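Local coordinates for protein pullulanase (Bacillus acidopullulyticus, PDB 2WAN) that probably hydrolyses the alpha-1,6-glucosidic linkages of pullulan and of related branched starch polysaccharides, at residues 396-401 / 405-410; 713-718 / 836-841; 126-131 / 577-582; 540-545 / 615-620. One frame throughout, in Å; residues are numbered along the deposited sequence. Where two conformers were deposited one is given.

Interaction 1 of 4, residues 396-401 / 405-410. With ACT (acetate ion), chain P.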
# COMPACT_ATOMS: atom_id res chain seq x y z
N ALA A 396 9.63 5.37 -19.54
CA ALA A 396 10.57 6.47 -19.79
C ALA A 396 11.31 6.83 -18.49
O ALA A 396 10.69 6.84 -17.41
CB ALA A 396 9.82 7.72 -20.31
N ARG A 397 12.60 7.17 -18.63
CA ARG A 397 13.44 7.55 -17.49
C ARG A 397 13.64 9.05 -17.36
O ARG A 397 14.20 9.50 -16.36
CB ARG A 397 14.82 6.89 -17.57
CG ARG A 397 14.83 5.39 -17.86
CD ARG A 397 13.83 4.59 -17.01
NE ARG A 397 14.18 3.17 -17.03
CZ ARG A 397 13.43 2.20 -16.51
NH1 ARG A 397 12.26 2.48 -15.95
NH2 ARG A 397 13.84 0.94 -16.54
N ALA A 398 13.24 9.80 -18.38
CA ALA A 398 13.32 11.27 -18.42
C ALA A 398 12.22 11.76 -19.38
O ALA A 398 11.64 10.95 -20.12
CB ALA A 398 14.70 11.71 -18.88
N ILE A 399 11.92 13.05 -19.31
CA ILE A 399 10.79 13.65 -20.04
C ILE A 399 11.08 15.07 -20.55
O ILE A 399 12.01 15.73 -20.10
CB ILE A 399 9.52 13.72 -19.13
CG1 ILE A 399 9.87 14.38 -17.78
CG2 ILE A 399 8.86 12.35 -18.97
CD1 ILE A 399 8.62 14.75 -16.89
N SER A 400 10.25 15.54 -21.48
CA SER A 400 10.19 16.96 -21.75
C SER A 400 9.53 17.61 -20.54
O SER A 400 8.93 16.90 -19.71
CB SER A 400 9.34 17.22 -22.99
OG SER A 400 8.02 16.74 -22.78
N VAL A 401 9.63 18.94 -20.44
CA VAL A 401 8.93 19.69 -19.39
C VAL A 401 7.45 19.30 -19.42
O VAL A 401 6.83 19.29 -20.51
CB VAL A 401 9.11 21.22 -19.56
CG1 VAL A 401 8.36 22.00 -18.46
CG2 VAL A 401 10.59 21.57 -19.50
N ARG A 405 6.35 14.54 -23.75
CA ARG A 405 7.12 13.53 -24.48
C ARG A 405 8.09 12.85 -23.54
O ARG A 405 8.51 13.45 -22.55
CB ARG A 405 7.96 14.19 -25.60
CG ARG A 405 7.15 15.09 -26.51
CD ARG A 405 8.01 15.96 -27.45
NE ARG A 405 7.05 16.72 -28.28
CZ ARG A 405 7.37 17.53 -29.28
NH1 ARG A 405 8.64 17.73 -29.61
NH2 ARG A 405 6.41 18.15 -29.96
N GLY A 406 8.45 11.61 -23.88
CA GLY A 406 9.54 10.90 -23.19
C GLY A 406 10.87 11.38 -23.74
O GLY A 406 10.92 11.90 -24.86
N MET A 407 11.94 11.22 -22.97
CA MET A 407 13.27 11.65 -23.41
C MET A 407 14.26 10.50 -23.30
O MET A 407 14.34 9.85 -22.27
CB MET A 407 13.75 12.84 -22.58
CG MET A 407 15.06 13.46 -23.07
SD MET A 407 15.54 14.80 -21.96
CE MET A 407 16.97 15.41 -22.82
N ILE A 408 15.01 10.24 -24.37
CA ILE A 408 16.01 9.19 -24.40
C ILE A 408 17.32 9.77 -23.86
O ILE A 408 17.81 10.81 -24.36
CB ILE A 408 16.24 8.69 -25.84
CG1 ILE A 408 14.95 8.08 -26.41
CG2 ILE A 408 17.40 7.68 -25.89
CD1 ILE A 408 14.67 8.47 -27.82
N VAL A 409 17.90 9.11 -22.85
CA VAL A 409 19.10 9.65 -22.19
C VAL A 409 20.13 8.56 -21.91
O VAL A 409 19.78 7.37 -21.79
CB VAL A 409 18.76 10.40 -20.84
CG1 VAL A 409 17.82 11.59 -21.11
CG2 VAL A 409 18.13 9.43 -19.80
N ASP A 410 21.39 8.99 -21.81
CA ASP A 410 22.50 8.17 -21.35
C ASP A 410 22.55 8.25 -19.81
O ASP A 410 23.05 9.24 -19.26
CB ASP A 410 23.79 8.73 -21.93
CG ASP A 410 25.03 7.92 -21.54
OD1 ASP A 410 24.92 6.98 -20.72
OD2 ASP A 410 26.11 8.24 -22.08
C ACT P . 3.23 16.62 -28.90
O ACT P . 3.97 16.96 -27.94
OXT ACT P . 2.58 15.56 -28.76
CH3 ACT P . 3.11 17.42 -30.16
O HOH W 1 14.30 7.36 -20.96
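Ile399 and Gly406 form a single beta bridge, their CA atoms 4.4 Å apart, and two backbone hydrogen bonds fix it: Met407 N to Ala398 O and Ser400 N to Arg405 O, both 2.9 Å. Water 1 extends the polar link, accepting from Arg397 N and donating to Met407 O. Strand 406-407 also pairs antiparallel with strand 377-383, Gly406 bonding the backbone of Tyr378, so the bridge sets residues 396-401 beside the sheet of what is probably the carbohydrate-binding module 48 domain.

The apolar part centres on Ala398, whose CB lies 3.8 Å from Val409 CG1 and 4.0 Å from Met407 CB. With Met407 CG turned anti to the backbone N (chi1 -174°), the thioether leads away and, of its side chain, CB is what remains against Ala398.

At the charged end, Arg405 NE donates to the acetate O at 3.1 Å (162° at the hydrogen). The guanidinium also bonds Gly349 O through NH2 and makes a cation-pi contact with Tyr344. A leucine in place of Arg405 would probably leave Gly349 O without this donor and Tyr344 without its cation.

Backbone bonds therefore set the bridge, while the acetate, probably from the crystallisation liquor, suggests that the guanidinium can still receive a small anion.

Interaction 2 of 4, residues 713-718 / 836-841. With SO4 (sulfate ion), chain L.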
# COMPACT_ATOMS: atom_id res chain seq x y z
N GLY A 713 1.74 -2.62 22.02
CA GLY A 713 2.71 -1.89 21.18
C GLY A 713 4.16 -2.01 21.66
O GLY A 713 5.07 -2.12 20.84
N VAL A 714 4.37 -2.00 22.98
CA VAL A 714 5.72 -2.12 23.56
C VAL A 714 6.40 -3.43 23.10
O VAL A 714 7.59 -3.45 22.81
CB VAL A 714 5.70 -2.02 25.12
CG1 VAL A 714 6.95 -2.66 25.73
CG2 VAL A 714 5.54 -0.57 25.60
N ILE A 715 5.63 -4.51 23.02
CA ILE A 715 6.22 -5.80 22.65
C ILE A 715 6.28 -6.03 21.13
O ILE A 715 6.43 -7.16 20.67
CB ILE A 715 5.54 -7.00 23.37
CG1 ILE A 715 4.07 -7.16 22.98
CG2 ILE A 715 5.67 -6.86 24.90
CD1 ILE A 715 3.45 -8.48 23.51
N GLY A 716 6.21 -4.94 20.35
CA GLY A 716 6.34 -5.02 18.90
C GLY A 716 5.17 -5.73 18.24
O GLY A 716 5.36 -6.35 17.19
N SER A 717 4.00 -5.66 18.89
CA SER A 717 2.73 -6.13 18.33
C SER A 717 2.60 -7.63 18.08
O SER A 717 1.68 -8.06 17.37
CB SER A 717 2.39 -5.33 17.07
OG SER A 717 2.20 -3.97 17.43
N ILE A 718 3.51 -8.40 18.67
CA ILE A 718 3.61 -9.86 18.42
C ILE A 718 2.42 -10.67 18.96
O ILE A 718 2.24 -11.83 18.60
CB ILE A 718 4.93 -10.43 18.97
CG1 ILE A 718 5.03 -10.22 20.48
CG2 ILE A 718 6.16 -9.82 18.20
CD1 ILE A 718 6.28 -10.88 21.13
N ASP A 836 10.37 -14.65 19.79
CA ASP A 836 10.95 -15.44 20.87
C ASP A 836 11.92 -14.66 21.77
O ASP A 836 11.86 -14.81 22.98
CB ASP A 836 11.63 -16.71 20.34
CG ASP A 836 10.66 -17.69 19.70
OD1 ASP A 836 9.43 -17.58 19.91
OD2 ASP A 836 11.13 -18.58 18.97
N GLN A 837 12.79 -13.83 21.18
CA GLN A 837 13.67 -12.98 21.99
C GLN A 837 12.85 -12.10 22.91
O GLN A 837 13.20 -11.94 24.07
CB GLN A 837 14.51 -12.03 21.13
CG GLN A 837 15.84 -12.54 20.69
CD GLN A 837 16.63 -11.44 20.00
OE1 GLN A 837 16.07 -10.67 19.21
NE2 GLN A 837 17.90 -11.33 20.32
N ILE A 838 11.78 -11.48 22.38
CA ILE A 838 10.97 -10.57 23.20
C ILE A 838 10.28 -11.33 24.35
O ILE A 838 10.29 -10.88 25.50
CB ILE A 838 9.94 -9.79 22.34
CG1 ILE A 838 10.67 -8.90 21.31
CG2 ILE A 838 8.98 -8.99 23.22
CD1 ILE A 838 9.76 -8.31 20.19
N LYS A 839 9.72 -12.50 24.05
CA LYS A 839 9.07 -13.30 25.10
C LYS A 839 10.10 -13.75 26.15
O LYS A 839 9.78 -13.83 27.34
CB LYS A 839 8.36 -14.51 24.48
CG LYS A 839 7.16 -14.12 23.60
CD LYS A 839 6.74 -15.28 22.71
CE LYS A 839 5.84 -14.82 21.58
NZ LYS A 839 4.42 -14.64 21.98
N GLN A 840 11.33 -14.01 25.72
CA GLN A 840 12.39 -14.43 26.63
C GLN A 840 12.88 -13.29 27.53
O GLN A 840 13.14 -13.50 28.72
CB GLN A 840 13.56 -15.03 25.85
CG GLN A 840 14.78 -15.41 26.70
CD GLN A 840 16.06 -15.55 25.87
OE1 GLN A 840 16.05 -16.10 24.77
NE2 GLN A 840 17.17 -15.04 26.41
N ASN A 841 13.00 -12.08 26.96
CA ASN A 841 13.77 -11.02 27.62
C ASN A 841 12.97 -9.85 28.18
O ASN A 841 13.50 -9.07 28.98
CB ASN A 841 14.84 -10.44 26.68
CG ASN A 841 15.90 -11.44 26.29
OD1 ASN A 841 16.28 -12.33 27.07
ND2 ASN A 841 16.42 -11.29 25.06
S SO4 L . 19.71 -12.87 23.23
O1 SO4 L . 20.98 -12.29 22.77
O2 SO4 L . 19.09 -13.61 22.12
O3 SO4 L . 18.83 -11.79 23.68
O4 SO4 L . 19.93 -13.79 24.34
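Ile838 meets Ile715 and Ile718 together, and here the packing is close. Its CG2 lies 4.0 Å from Ile715 CB and 3.9 Å from Ile718 CD1, so one methyl branch serves both partners. The other branch, with CG1 anti to the carbonyl carbon (chi1 -63°), brings CD1 to 3.6 Å from Ile715 O, a methyl group against a carbonyl oxygen. Ile718 comes at Ile838 on a slant, its CD1 end leading. The CA atoms of Ile715 and Ile838 are 6.8 Å apart.

The geometry on the Ile715 side is that of a helix end. Helix 707-714 finishes in a Schellman motif with Gly716, at positive phi, as its C-prime residue: Gly716 N bonds Gly713 O at 3.1 Å, and Ser717 N bonds Asn712 O. A type I' turn from Ile715 to Ile718 then swings Ile718 toward helix 835-841. That helix runs directly into strand 842-844, whose Leu842 and Phe844 also touch Ile715, so the turn packs where the catalytic part of the chain meets the C-terminal all-beta domain.

The outer margin is looser. Exposed Lys839 slides past Ile718 in the opposite direction, but it was modelled in two conformers and its grazing contact is doubtful. Away from the isoleucines, helix 835-841 offers amides instead: Gln837 NE2 donates to sulfate O2 at 3.1 Å, nearly straight at 170°, and Asn841 ND2 to sulfate O3 at 2.8 Å, more bent at 138°. Asn861 N also bonds this ion, probably acquired from the crystallisation liquor.

Interaction 3 of 4, residues 126-131 / 577-582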
# COMPACT_ATOMS: atom_id res chain seq x y z
N LEU A 126 -18.21 -11.47 -20.45
CA LEU A 126 -19.04 -11.03 -19.33
C LEU A 126 -19.81 -9.79 -19.75
O LEU A 126 -19.23 -8.73 -19.97
CB LEU A 126 -18.17 -10.73 -18.09
CG LEU A 126 -18.91 -10.20 -16.85
CD1 LEU A 126 -19.55 -11.37 -16.10
CD2 LEU A 126 -17.98 -9.44 -15.91
N ALA A 127 -21.13 -9.93 -19.87
CA ALA A 127 -21.96 -8.85 -20.41
C ALA A 127 -23.03 -8.35 -19.44
O ALA A 127 -23.75 -9.15 -18.84
CB ALA A 127 -22.61 -9.29 -21.73
N LYS A 128 -23.12 -7.03 -19.33
CA LYS A 128 -24.10 -6.36 -18.48
C LYS A 128 -25.26 -5.82 -19.31
O LYS A 128 -25.05 -5.15 -20.33
CB LYS A 128 -23.45 -5.23 -17.68
CG LYS A 128 -24.38 -4.48 -16.72
CD LYS A 128 -24.60 -5.27 -15.43
CE LYS A 128 -25.84 -4.78 -14.69
NZ LYS A 128 -25.88 -3.31 -14.49
N LEU A 129 -26.49 -6.07 -18.85
CA LEU A 129 -27.69 -5.60 -19.55
C LEU A 129 -28.37 -4.48 -18.78
O LEU A 129 -28.38 -4.48 -17.54
CB LEU A 129 -28.66 -6.76 -19.77
CG LEU A 129 -28.07 -8.13 -20.14
CD1 LEU A 129 -29.06 -9.24 -19.85
CD2 LEU A 129 -27.61 -8.17 -21.60
N SER A 130 -28.96 -3.53 -19.50
CA SER A 130 -29.64 -2.39 -18.90
C SER A 130 -30.95 -2.77 -18.18
O SER A 130 -31.51 -1.97 -17.42
CB SER A 130 -29.91 -1.30 -19.94
OG SER A 130 -30.66 -1.82 -21.02
N MET A 131 -31.43 -3.98 -18.44
CA MET A 131 -32.57 -4.56 -17.71
C MET A 131 -32.49 -6.09 -17.74
O MET A 131 -31.92 -6.66 -18.67
CB MET A 131 -33.92 -4.05 -18.26
CG MET A 131 -34.12 -4.20 -19.76
SD MET A 131 -35.75 -3.63 -20.30
CE MET A 131 -35.61 -1.85 -20.10
N ASP A 577 -15.35 -2.90 -12.33
CA ASP A 577 -16.38 -3.82 -11.87
C ASP A 577 -17.13 -4.44 -13.05
O ASP A 577 -16.77 -4.23 -14.21
CB ASP A 577 -17.34 -3.14 -10.87
CG ASP A 577 -18.06 -1.93 -11.45
OD1 ASP A 577 -18.28 -1.85 -12.68
OD2 ASP A 577 -18.42 -1.03 -10.66
N SER A 578 -18.19 -5.19 -12.75
CA SER A 578 -18.90 -5.92 -13.80
C SER A 578 -19.80 -5.02 -14.65
O SER A 578 -20.26 -5.45 -15.73
CB SER A 578 -19.66 -7.11 -13.21
OG SER A 578 -18.72 -8.07 -12.74
N ASN A 579 -20.04 -3.80 -14.17
CA ASN A 579 -20.73 -2.76 -14.94
C ASN A 579 -19.81 -2.04 -15.91
O ASN A 579 -20.27 -1.28 -16.77
CB ASN A 579 -21.38 -1.73 -14.02
CG ASN A 579 -22.48 -2.32 -13.16
OD1 ASN A 579 -23.18 -3.25 -13.57
ND2 ASN A 579 -22.64 -1.78 -11.96
N GLY A 580 -18.50 -2.26 -15.76
CA GLY A 580 -17.50 -1.58 -16.59
C GLY A 580 -17.02 -0.25 -16.05
O GLY A 580 -16.42 0.55 -16.79
N ASN A 581 -17.27 -0.01 -14.76
CA ASN A 581 -16.84 1.22 -14.11
C ASN A 581 -15.53 1.04 -13.35
O ASN A 581 -15.27 -0.03 -12.83
CB ASN A 581 -17.93 1.71 -13.14
CG ASN A 581 -19.16 2.22 -13.87
OD1 ASN A 581 -20.28 1.73 -13.65
ND2 ASN A 581 -18.97 3.18 -14.76
N TYR A 582 -14.71 2.09 -13.29
CA TYR A 582 -13.48 2.05 -12.49
C TYR A 582 -13.84 1.99 -11.00
O TYR A 582 -14.63 2.81 -10.53
CB TYR A 582 -12.65 3.30 -12.74
CG TYR A 582 -12.07 3.42 -14.14
CD1 TYR A 582 -12.72 4.17 -15.13
CD2 TYR A 582 -10.86 2.81 -14.47
CE1 TYR A 582 -12.17 4.30 -16.42
CE2 TYR A 582 -10.30 2.94 -15.76
CZ TYR A 582 -10.97 3.68 -16.72
OH TYR A 582 -10.42 3.80 -17.99
O HOH W 2 -19.51 -6.15 -18.31
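Lys128 bends over the side-chain oxygen of Asn579, the two chains crossing at a slant. Turns at chi2 (79°) and chi4 (-50°) curl the lysine so that its methylenes pass beside OD1 before the ammonium reaches it: Lys128 CD lies 3.1 Å from Asn579 OD1, and Lys128 NZ donates to the same oxygen at 2.9 Å. The donor stands above the amide carbonyl plane, 46° out of it, so the bond does not follow a lone pair. One oxygen thus meets both the ammonium and the aliphatic part of the lysine.

Lower down, Lys128 CB rests 3.7 Å from Ser578 O. Leu126 points the same way from the strand and presents CD2 to Ser578 OG at 3.5 Å, a methyl group against a hydroxyl. Water 2 spans the two backbones, donating to Leu126 O at 3.1 Å and to Ser578 O at 2.8 Å.

Ser578 and Asn579 are offered by a type I turn from Asp577 to Gly580. It is held by Gly580 N to Asp577 O and by Asn581 N to Asp577 OD1, the latter at 3.0 Å.

Strand 124-129 pairs with strands 114-121 and 273-278, and Leu273 touches both Lys128 and Ser578. The turn lies between helices 564-568 and 597-614, in the long excursion linking the third and fourth barrel strands, so this surface contact joins an N-terminal beta sheet to the catalytic part.

Interaction 4 of 4, residues 540-545 / 615-620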
# COMPACT_ATOMS: atom_id res chain seq x y z
N SER A 540 24.56 12.20 -0.73
CA SER A 540 24.87 13.04 0.43
C SER A 540 24.44 12.39 1.73
O SER A 540 25.18 12.36 2.70
CB SER A 540 24.17 14.40 0.32
OG SER A 540 24.43 15.20 1.47
N LEU A 541 23.21 11.88 1.74
CA LEU A 541 22.64 11.24 2.93
C LEU A 541 23.45 9.98 3.24
O LEU A 541 23.82 9.77 4.40
CB LEU A 541 21.15 10.96 2.78
CG LEU A 541 20.25 12.23 2.87
CD1 LEU A 541 18.80 11.91 2.59
CD2 LEU A 541 20.38 12.90 4.27
N HIS A 542 23.78 9.19 2.22
CA HIS A 542 24.58 7.98 2.42
C HIS A 542 25.93 8.30 3.05
O HIS A 542 26.39 7.56 3.92
CB HIS A 542 24.82 7.22 1.11
CG HIS A 542 23.63 6.46 0.58
ND1 HIS A 542 22.48 6.20 1.30
CD2 HIS A 542 23.47 5.83 -0.61
CE1 HIS A 542 21.65 5.48 0.56
NE2 HIS A 542 22.24 5.22 -0.59
N GLN A 543 26.56 9.40 2.62
CA GLN A 543 27.86 9.81 3.19
C GLN A 543 27.75 10.10 4.68
O GLN A 543 28.76 10.04 5.39
CB GLN A 543 28.40 11.05 2.49
CG GLN A 543 29.10 10.77 1.16
CD GLN A 543 29.19 12.02 0.29
OE1 GLN A 543 28.83 13.13 0.72
NE2 GLN A 543 29.64 11.85 -0.95
N GLN A 544 26.55 10.43 5.15
CA GLN A 544 26.32 10.67 6.59
C GLN A 544 25.70 9.44 7.28
O GLN A 544 25.19 9.55 8.40
CB GLN A 544 25.48 11.95 6.80
CG GLN A 544 26.08 13.23 6.16
CD GLN A 544 27.59 13.37 6.32
OE1 GLN A 544 28.31 13.62 5.35
NE2 GLN A 544 28.08 13.21 7.54
N ARG A 545 25.76 8.28 6.61
CA ARG A 545 25.19 7.03 7.13
C ARG A 545 23.68 7.15 7.39
O ARG A 545 23.12 6.58 8.36
CB ARG A 545 25.98 6.55 8.37
CG ARG A 545 27.48 6.34 8.07
CD ARG A 545 28.35 6.21 9.33
NE ARG A 545 28.24 7.37 10.22
CZ ARG A 545 28.81 8.56 10.02
NH1 ARG A 545 29.56 8.80 8.94
NH2 ARG A 545 28.63 9.52 10.91
N HIS A 615 19.94 3.79 -6.03
CA HIS A 615 20.55 3.29 -4.77
C HIS A 615 19.66 3.62 -3.56
O HIS A 615 20.15 3.88 -2.46
CB HIS A 615 21.99 3.79 -4.53
CG HIS A 615 22.95 3.54 -5.66
ND1 HIS A 615 24.25 4.01 -5.64
CD2 HIS A 615 22.81 2.91 -6.85
CE1 HIS A 615 24.87 3.67 -6.75
NE2 HIS A 615 24.02 3.00 -7.51
N VAL A 616 18.36 3.61 -3.80
CA VAL A 616 17.44 3.83 -2.67
C VAL A 616 17.39 2.57 -1.81
O VAL A 616 17.66 1.44 -2.26
CB VAL A 616 16.04 4.36 -3.08
CG1 VAL A 616 16.16 5.77 -3.70
CG2 VAL A 616 15.32 3.37 -4.01
N ASP A 617 17.13 2.80 -0.52
CA ASP A 617 17.32 1.77 0.51
C ASP A 617 16.01 1.10 0.97
O ASP A 617 16.04 0.16 1.77
CB ASP A 617 18.02 2.41 1.71
CG ASP A 617 19.32 3.08 1.31
OD1 ASP A 617 20.30 2.37 1.03
OD2 ASP A 617 19.36 4.34 1.32
N GLY A 618 14.88 1.58 0.47
CA GLY A 618 13.61 1.02 0.90
C GLY A 618 12.43 1.81 0.37
O GLY A 618 12.62 2.81 -0.31
N PHE A 619 11.22 1.35 0.69
CA PHE A 619 10.00 1.95 0.17
C PHE A 619 8.91 1.96 1.21
O PHE A 619 8.72 0.98 1.96
CB PHE A 619 9.46 1.22 -1.07
CG PHE A 619 10.40 1.26 -2.26
CD1 PHE A 619 10.47 2.40 -3.08
CD2 PHE A 619 11.23 0.18 -2.54
CE1 PHE A 619 11.35 2.43 -4.18
CE2 PHE A 619 12.11 0.22 -3.64
CZ PHE A 619 12.17 1.33 -4.45
N ARG A 620 8.18 3.08 1.22
CA ARG A 620 6.92 3.24 1.95
C ARG A 620 5.79 3.22 0.92
O ARG A 620 5.65 4.14 0.12
CB ARG A 620 6.92 4.57 2.73
CG ARG A 620 5.58 4.96 3.43
CD ARG A 620 4.82 6.04 2.68
NE ARG A 620 3.65 6.48 3.47
CZ ARG A 620 2.49 6.89 2.97
NH1 ARG A 620 2.29 6.94 1.66
NH2 ARG A 620 1.50 7.25 3.80
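The CA atoms of His542 and His615 are the nearest across the segments, yet 9.5 Å apart, leaving the span to be bridged by a side chain. His542 sits near the end of helix 529-543, which closes in a Schellman motif with Arg545 as C-prime residue.

The imidazole does the reaching. With CG anti to the carbonyl carbon (chi1 -74°), the ring extends across the gap and NE2 donates to His615 O at 3.1 Å with 151° at the hydrogen. The acceptor lies in the ring plane, at the imidazole edge. Asp617 approaches the same edge from the opposite direction, its carboxylate turned 61° from the ring, although the modelled approach to CE1 is too close to carry weight. The polar ends of Asp617 are engaged elsewhere: OD2 takes Val548 N and OD1 takes Gln425 N. The ring of His615 leads away, stacking on Trp419 while ND1 bonds Asp422.

His542 ND1 makes a second, weak bond to Ile546 O. A phenylalanine in place of His542 would probably leave the His615 carbonyl without this donor and lose the tie between helix end and loop. This polar link joins the segments that lead into the adjacent barrel strands 547-552 and 618-621.

NE2 must carry a proton to donate to His615 O; the weak ND1 bond, if real, would be consistent with a doubly protonated imidazole, though the charge is not seen.

Along the chain, interaction 1 closes before interaction 4 opens, and interaction 4 before interaction 2; interaction 3 nests interaction 1 inside its loop and crosses interaction 4. None touch. Interactions 1 and 4 have the closest centres, 24 Å apart, while interactions 1 and 2, and likewise 2 and 3, lie 49 Å apart on opposite sides of the chain's centre. Interaction 4 lies within the eight-stranded parallel barrel, at its third and fourth strands. Interactions 2 and 3 join the barrel part to beta domains on its C-terminal and N-terminal sides. Interaction 1 belongs to the antiparallel sheet of the carbohydrate-binding module 48 region, which reaches the catalytic part through Arg397 on Tyr609 of helix 597-614.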